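PDB 3DNF: 4-hydroxy-3-methylbut-2-enyl diphosphate reductase from Aquifex aeolicus, which catalyses the last step of the non-mevalonate isoprenoid pathway, reducing a hydroxymethylbutenyl diphosphate to isopentenyl and dimethylallyl diphosphates with an iron-sulfur cluster. Local coordinates for residues 210-215 and 253-258. Sequence-based numbering, arbitrary orientation.
Sequences VDVMII and RGVKRV
Asp211 and the backbone of Lys256 and Arg257 tie together the starts of two neighbouring parallel strands, 212-216 and 257-262, the central pair of a four-stranded sheet in one lobe of this three-lobed, open alpha/beta enzyme. Asp211 OD2 accepts a hydrogen bond from Lys256 N (2.9 Å), from the anti side and 23° out of the carboxylate plane, and a weak one from Arg257 N (3.4 Å). In the other direction Asp211 N donates to Arg257 O (2.9 Å), so each segment both gives and receives a bond. With CG anti to its carbonyl carbon (chi1 -71°), the Asp211 carboxylate is carried beside its own donating N. CB of Asp211 rests 3.6 Å from Val255 CG1. An alanine in place of Asp211 would probably leave the amides of Lys256 and Arg257 without this acceptor and the segment leading into strand 257-262 less firmly fixed. Beside these hydrogen bonds, Val212 and Val258 form the parallel bridge, their side chains side by side and pointing the same way. Val212 CG1 lies 3.8 Å from Val258 CG2 and meets CG1 of Val255, a side chain that crosses that of Val212 at about a right angle. Further out, Phe252 and Tyr239 pack on Val212, and Ile278 of helix 268-281 covers Val258. The Arg257 side chain bends at chi3 (-40°), which places NE 3.6 Å from Val210 CA, a carbon at the guanidinium edge, in its plane.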
# COMPACT_ATOMS: atom_id res chain seq x y z
N VAL B 210 23.54 -28.80 -8.11
CA VAL B 210 24.05 -29.39 -9.36
C VAL B 210 25.45 -28.83 -9.68
O VAL B 210 25.85 -27.80 -9.14
CB VAL B 210 23.10 -29.14 -10.59
CG1 VAL B 210 21.72 -29.79 -10.41
CG2 VAL B 210 22.97 -27.65 -10.92
N ASP B 211 26.18 -29.52 -10.56
CA ASP B 211 27.50 -29.05 -10.98
C ASP B 211 27.46 -27.90 -11.98
O ASP B 211 28.17 -26.91 -11.83
CB ASP B 211 28.33 -30.21 -11.52
CG ASP B 211 28.77 -31.17 -10.39
OD1 ASP B 211 29.41 -30.55 -9.34
OD2 ASP B 211 28.46 -32.54 -10.53
N VAL B 212 26.62 -28.04 -13.00
CA VAL B 212 26.47 -26.99 -14.02
C VAL B 212 25.01 -26.64 -14.16
O VAL B 212 24.14 -27.51 -14.11
CB VAL B 212 27.05 -27.41 -15.40
CG1 VAL B 212 26.71 -28.87 -15.73
CG2 VAL B 212 26.56 -26.49 -16.53
N MET B 213 24.76 -25.34 -14.31
CA MET B 213 23.44 -24.80 -14.59
C MET B 213 23.39 -24.29 -16.03
O MET B 213 24.25 -23.50 -16.45
CB MET B 213 23.11 -23.67 -13.61
CG MET B 213 22.47 -24.14 -12.31
SD MET B 213 20.91 -25.03 -12.57
CE MET B 213 19.77 -23.76 -13.13
N ILE B 214 22.39 -24.75 -16.78
CA ILE B 214 22.09 -24.24 -18.12
C ILE B 214 20.79 -23.43 -18.11
O ILE B 214 19.74 -23.94 -17.70
CB ILE B 214 21.97 -25.38 -19.18
CG1 ILE B 214 23.21 -26.29 -19.18
CG2 ILE B 214 21.66 -24.81 -20.58
CD1 ILE B 214 24.56 -25.58 -19.44
N ILE B 215 20.87 -22.18 -18.55
CA ILE B 215 19.71 -21.29 -18.65
C ILE B 215 19.44 -20.99 -20.12
O ILE B 215 20.31 -20.45 -20.83
CB ILE B 215 19.92 -19.96 -17.83
CG1 ILE B 215 20.16 -20.24 -16.33
CG2 ILE B 215 18.79 -18.96 -18.08
CD1 ILE B 215 19.05 -21.02 -15.60
N ARG B 253 32.70 -31.66 -18.54
CA ARG B 253 33.75 -32.56 -18.09
C ARG B 253 33.59 -32.82 -16.59
O ARG B 253 33.45 -31.80 -15.76
CB ARG B 253 35.14 -31.98 -18.39
CG ARG B 253 35.42 -31.73 -19.87
CD ARG B 253 36.78 -31.10 -20.05
NE ARG B 253 36.90 -30.43 -21.35
CZ ARG B 253 37.94 -29.70 -21.74
NH1 ARG B 253 38.98 -29.51 -20.93
NH2 ARG B 253 37.95 -29.14 -22.94
N GLY B 254 33.59 -34.18 -16.25
CA GLY B 254 33.59 -34.63 -14.84
C GLY B 254 32.37 -34.18 -14.04
O GLY B 254 32.46 -33.95 -12.84
N VAL B 255 31.23 -34.05 -14.72
CA VAL B 255 29.98 -33.60 -14.10
C VAL B 255 29.13 -34.80 -13.69
O VAL B 255 29.15 -35.84 -14.34
CB VAL B 255 29.19 -32.67 -15.07
CG1 VAL B 255 27.85 -32.26 -14.47
CG2 VAL B 255 30.01 -31.44 -15.41
N LYS B 256 28.38 -34.65 -12.59
CA LYS B 256 27.46 -35.69 -12.13
C LYS B 256 26.01 -35.25 -12.31
O LYS B 256 25.20 -35.98 -12.89
CB LYS B 256 27.72 -36.05 -10.67
CG LYS B 256 27.04 -37.34 -10.23
CD LYS B 256 27.07 -37.49 -8.71
CE LYS B 256 25.93 -36.71 -8.07
NZ LYS B 256 25.98 -36.81 -6.59
N ARG B 257 25.69 -34.06 -11.81
CA ARG B 257 24.35 -33.48 -11.98
C ARG B 257 24.37 -32.22 -12.84
O ARG B 257 25.16 -31.30 -12.59
CB ARG B 257 23.70 -33.16 -10.64
CG ARG B 257 23.42 -34.33 -9.73
CD ARG B 257 23.18 -33.83 -8.31
NE ARG B 257 24.09 -32.73 -7.98
CZ ARG B 257 25.08 -32.79 -7.09
NH1 ARG B 257 25.30 -33.90 -6.40
NH2 ARG B 257 25.85 -31.73 -6.89
N VAL B 258 23.50 -32.18 -13.85
CA VAL B 258 23.27 -30.98 -14.67
C VAL B 258 21.87 -30.43 -14.43
O VAL B 258 20.89 -31.17 -14.46
CB VAL B 258 23.41 -31.27 -16.19
CG1 VAL B 258 23.26 -29.97 -17.01
CG2 VAL B 258 24.73 -31.97 -16.50